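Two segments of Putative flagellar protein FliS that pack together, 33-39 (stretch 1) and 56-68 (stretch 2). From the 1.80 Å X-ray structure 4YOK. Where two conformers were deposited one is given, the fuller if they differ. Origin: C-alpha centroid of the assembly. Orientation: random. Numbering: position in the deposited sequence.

Stretch 1, residues 33-39: QLQLYQD
Stretch 2, residues 56-68: TFSALLFDGEYRL

Stretch 1 runs as a strand from Gln-33 to about Tyr-37. Stretch 2 forms two strands, 56-62 and 64-68, broken at Asp-63 (phi/psi -58/141°). The strand 64-68 lies antiparallel to stretch 1, the N-to-C directions differing by 148° and the axes approaching to 4.5 Å.

Register is set by two bridges. Tyr-37 and Arg-67 form the hydrogen-bonded pair (CA-CA 4.9 Å): Tyr-37 N donates to Arg-67 O at 2.8 Å and 173°, and Arg-67 N returns the bond to Tyr-37 O, also at 2.8 Å, at 159°. Leu-36 and Leu-68 form the non-hydrogen-bonded pair, their CA atoms 4.6 Å apart. Flanking the bonded pair, the carbonyls receive CA-H...O contacts, Tyr-66 CA to Tyr-37 O at 3.3 Å on one side, and Leu-36 CA to Arg-67 O and Leu-68 CA to Gln-35 O, both 3.5 Å, on the other.

One face of the sheet, that of Leu-36 and Leu-68, is apolar and buried. Leu-36 (m, t; chi1 -82°, chi2 159°) sends CD1 to 3.7 Å from Leu-61 CD1, while its CD2 lies 3.8 Å from Tyr-66 CB and 3.9 Å from Leu-68 CD1. Leu-68 adopts t, p (178°, 66°), which also brings its CD1 within 3.9 Å of Leu-34 CB. Leu-34 (m, t; -55°, 177°) points toward stretch 2 and lays CD1 over one face of the Phe-57 ring, 3.8 Å from its centroid and 28° off the normal, a CH-pi contact. Phe-57 is p (50°, chi2 -87°); Leu-61 is m, t (-51°, 153°).

The face of Tyr-37 and Arg-67 is more open. Arg-67, extended through chi2 (-171°, 172°), turns at chi3 (86°) and chi4 (-99°), folding its guanidinium back across Tyr-37: NH1 lies 3.8 Å from Tyr-37 CB, and NH2 sits over one face of the ring. Tyr-37 (m, -71°; chi2 87°) directs OH to Gln-35 OE1, a weak hydrogen bond of 3.4 Å; Gln-35 is m, t, with chi3 -71°.

Gln-38 (t, t; -161°, 151°, chi3 35°) starts sideways, but its end comes nearer stretch 2. Its CD lies over one face of the Tyr-66 ring, and NE2 is 3.1 Å from Glu-65 O. Tyr-66 (m, -67°; chi2 -89°) is anchored by OH donating to Phe-62 O at 2.6 Å. Gly-64 (158/-174°) has a backbone that itself calls for glycine; a CB would also clash with Gln-38 NE2. Water 2 links Asp-39 N (3.0 Å) to Glu-65 O (2.9 Å).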

# COMPACT_ATOMS: atom_id res chain seq x y z
N GLN A 33 8.58 1.37 -3.48
CA GLN A 33 9.31 0.99 -4.68
C GLN A 33 9.81 -0.42 -4.64
O GLN A 33 10.11 -0.96 -3.58
CB GLN A 33 10.53 1.91 -4.86
CG GLN A 33 10.14 3.36 -5.13
CD GLN A 33 11.31 4.31 -5.04
OE1 GLN A 33 11.30 5.27 -4.26
NE2 GLN A 33 12.34 4.08 -5.84
N LEU A 34 9.93 -1.01 -5.83
CA LEU A 34 10.57 -2.31 -6.04
C LEU A 34 11.76 -2.08 -6.94
O LEU A 34 11.89 -1.00 -7.53
CB LEU A 34 9.63 -3.36 -6.63
CG LEU A 34 8.32 -3.64 -5.89
CD1 LEU A 34 7.50 -4.62 -6.65
CD2 LEU A 34 8.56 -4.10 -4.44
N GLN A 35 12.64 -3.07 -7.07
CA GLN A 35 13.80 -2.90 -7.93
C GLN A 35 13.91 -4.07 -8.86
O GLN A 35 13.66 -5.20 -8.45
CB GLN A 35 15.08 -2.74 -7.09
CG GLN A 35 15.12 -1.40 -6.34
CD GLN A 35 16.36 -1.29 -5.51
OE1 GLN A 35 16.50 -1.96 -4.49
NE2 GLN A 35 17.30 -0.49 -5.97
N LEU A 36 14.25 -3.80 -10.13
CA LEU A 36 14.43 -4.84 -11.16
C LEU A 36 15.91 -4.92 -11.48
O LEU A 36 16.47 -3.94 -11.96
CB LEU A 36 13.62 -4.52 -12.42
CG LEU A 36 12.14 -4.90 -12.39
CD1 LEU A 36 11.37 -4.10 -13.42
CD2 LEU A 36 11.96 -6.39 -12.69
N TYR A 37 16.54 -6.07 -11.18
CA TYR A 37 17.98 -6.29 -11.44
C TYR A 37 18.19 -7.16 -12.65
O TYR A 37 17.40 -8.06 -12.91
CB TYR A 37 18.68 -6.96 -10.24
CG TYR A 37 18.84 -6.07 -9.03
CD1 TYR A 37 17.83 -5.96 -8.08
CD2 TYR A 37 20.02 -5.34 -8.82
CE1 TYR A 37 17.95 -5.10 -6.99
CE2 TYR A 37 20.16 -4.50 -7.72
CZ TYR A 37 19.12 -4.38 -6.81
OH TYR A 37 19.20 -3.55 -5.71
N GLN A 38 19.31 -6.94 -13.35
CA GLN A 38 19.73 -7.76 -14.49
C GLN A 38 21.19 -8.10 -14.31
O GLN A 38 22.00 -7.20 -14.06
CB GLN A 38 19.47 -7.03 -15.82
CG GLN A 38 19.43 -7.96 -17.03
CD GLN A 38 18.54 -7.46 -18.14
OE1 GLN A 38 18.43 -6.26 -18.40
NE2 GLN A 38 17.93 -8.40 -18.86
N ASP A 39 21.54 -9.39 -14.37
CA ASP A 39 22.93 -9.84 -14.26
C ASP A 39 23.46 -10.18 -15.65
O ASP A 39 22.90 -11.05 -16.32
CB ASP A 39 23.03 -11.05 -13.33
N THR A 56 -0.17 -2.75 -7.43
CA THR A 56 0.24 -3.12 -8.79
C THR A 56 1.35 -2.21 -9.28
O THR A 56 1.52 -1.09 -8.81
CB THR A 56 -0.96 -3.06 -9.77
OG1 THR A 56 -1.37 -1.71 -9.91
CG2 THR A 56 -2.14 -3.92 -9.34
N PHE A 57 2.06 -2.68 -10.29
CA PHE A 57 3.13 -1.95 -10.95
C PHE A 57 3.17 -2.40 -12.42
O PHE A 57 2.70 -3.50 -12.75
CB PHE A 57 4.49 -2.14 -10.25
CG PHE A 57 4.88 -3.58 -9.96
CD1 PHE A 57 4.48 -4.21 -8.79
CD2 PHE A 57 5.64 -4.31 -10.87
CE1 PHE A 57 4.82 -5.55 -8.54
CE2 PHE A 57 5.97 -5.65 -10.63
CZ PHE A 57 5.56 -6.26 -9.46
N SER A 58 3.63 -1.51 -13.30
CA SER A 58 3.76 -1.83 -14.72
C SER A 58 4.96 -1.10 -15.27
O SER A 58 5.27 0.02 -14.83
CB SER A 58 2.50 -1.52 -15.52
OG SER A 58 2.28 -0.13 -15.64
N ALA A 59 5.69 -1.76 -16.16
CA ALA A 59 6.89 -1.19 -16.74
C ALA A 59 7.06 -1.66 -18.16
O ALA A 59 6.83 -2.84 -18.43
CB ALA A 59 8.11 -1.59 -15.91
N LEU A 60 7.43 -0.74 -19.06
CA LEU A 60 7.78 -1.08 -20.44
C LEU A 60 9.28 -1.30 -20.41
O LEU A 60 10.03 -0.37 -20.11
CB LEU A 60 7.35 0.02 -21.44
CG LEU A 60 7.75 -0.20 -22.90
CD1 LEU A 60 7.08 -1.44 -23.50
CD2 LEU A 60 7.46 1.03 -23.74
N LEU A 61 9.71 -2.54 -20.60
CA LEU A 61 11.13 -2.89 -20.52
C LEU A 61 11.61 -3.69 -21.72
O LEU A 61 10.81 -4.29 -22.44
CB LEU A 61 11.39 -3.75 -19.26
CG LEU A 61 10.88 -3.28 -17.91
CD1 LEU A 61 10.65 -4.47 -17.01
CD2 LEU A 61 11.84 -2.27 -17.29
N PHE A 62 12.94 -3.74 -21.90
CA PHE A 62 13.56 -4.57 -22.92
C PHE A 62 13.40 -6.00 -22.51
O PHE A 62 13.55 -6.31 -21.32
CB PHE A 62 15.05 -4.23 -23.09
CG PHE A 62 15.31 -2.86 -23.67
CD1 PHE A 62 15.01 -2.58 -24.99
CD2 PHE A 62 15.88 -1.86 -22.89
CE1 PHE A 62 15.24 -1.31 -25.53
CE2 PHE A 62 16.12 -0.59 -23.43
CZ PHE A 62 15.81 -0.33 -24.74
N ASP A 63 13.07 -6.88 -23.47
CA ASP A 63 12.91 -8.31 -23.21
C ASP A 63 14.20 -8.88 -22.63
O ASP A 63 15.30 -8.45 -23.01
CB ASP A 63 12.52 -9.06 -24.51
CG ASP A 63 11.08 -8.84 -25.00
OD1 ASP A 63 10.44 -7.85 -24.55
OD2 ASP A 63 10.62 -9.63 -25.87
N GLY A 64 14.05 -9.77 -21.67
CA GLY A 64 15.18 -10.41 -21.01
C GLY A 64 14.80 -10.96 -19.65
O GLY A 64 13.63 -10.94 -19.26
N GLU A 65 15.82 -11.45 -18.93
CA GLU A 65 15.66 -12.04 -17.60
C GLU A 65 15.95 -10.99 -16.54
O GLU A 65 16.95 -10.28 -16.61
CB GLU A 65 16.60 -13.25 -17.45
CG GLU A 65 16.28 -14.09 -16.23
CD GLU A 65 16.82 -15.51 -16.30
OE1 GLU A 65 18.02 -15.70 -16.02
OE2 GLU A 65 16.03 -16.42 -16.63
N TYR A 66 15.04 -10.89 -15.56
CA TYR A 66 15.13 -9.91 -14.47
C TYR A 66 14.90 -10.54 -13.13
O TYR A 66 14.22 -11.57 -13.02
CB TYR A 66 14.07 -8.81 -14.64
CG TYR A 66 14.26 -7.92 -15.84
CD1 TYR A 66 15.04 -6.76 -15.76
CD2 TYR A 66 13.64 -8.20 -17.06
CE1 TYR A 66 15.20 -5.92 -16.85
CE2 TYR A 66 13.81 -7.38 -18.16
CZ TYR A 66 14.60 -6.24 -18.06
OH TYR A 66 14.77 -5.42 -19.15
N ARG A 67 15.42 -9.86 -12.10
CA ARG A 67 15.20 -10.25 -10.71
C ARG A 67 14.46 -9.10 -10.03
O ARG A 67 15.00 -8.00 -9.87
CB ARG A 67 16.50 -10.63 -9.97
CG ARG A 67 16.23 -11.23 -8.58
CD ARG A 67 17.49 -11.78 -7.93
NE ARG A 67 18.21 -10.74 -7.19
CZ ARG A 67 19.28 -10.08 -7.66
NH1 ARG A 67 19.77 -10.36 -8.86
NH2 ARG A 67 19.86 -9.15 -6.92
N LEU A 68 13.17 -9.34 -9.69
CA LEU A 68 12.30 -8.35 -9.06
C LEU A 68 12.40 -8.48 -7.54
O LEU A 68 12.14 -9.56 -6.99
CB LEU A 68 10.87 -8.56 -9.54
CG LEU A 68 9.81 -7.63 -8.93
CD1 LEU A 68 10.02 -6.16 -9.35
CD2 LEU A 68 8.44 -8.11 -9.34
O HOH W 1 18.58 -10.98 -19.89
O HOH W 2 19.58 -11.15 -15.81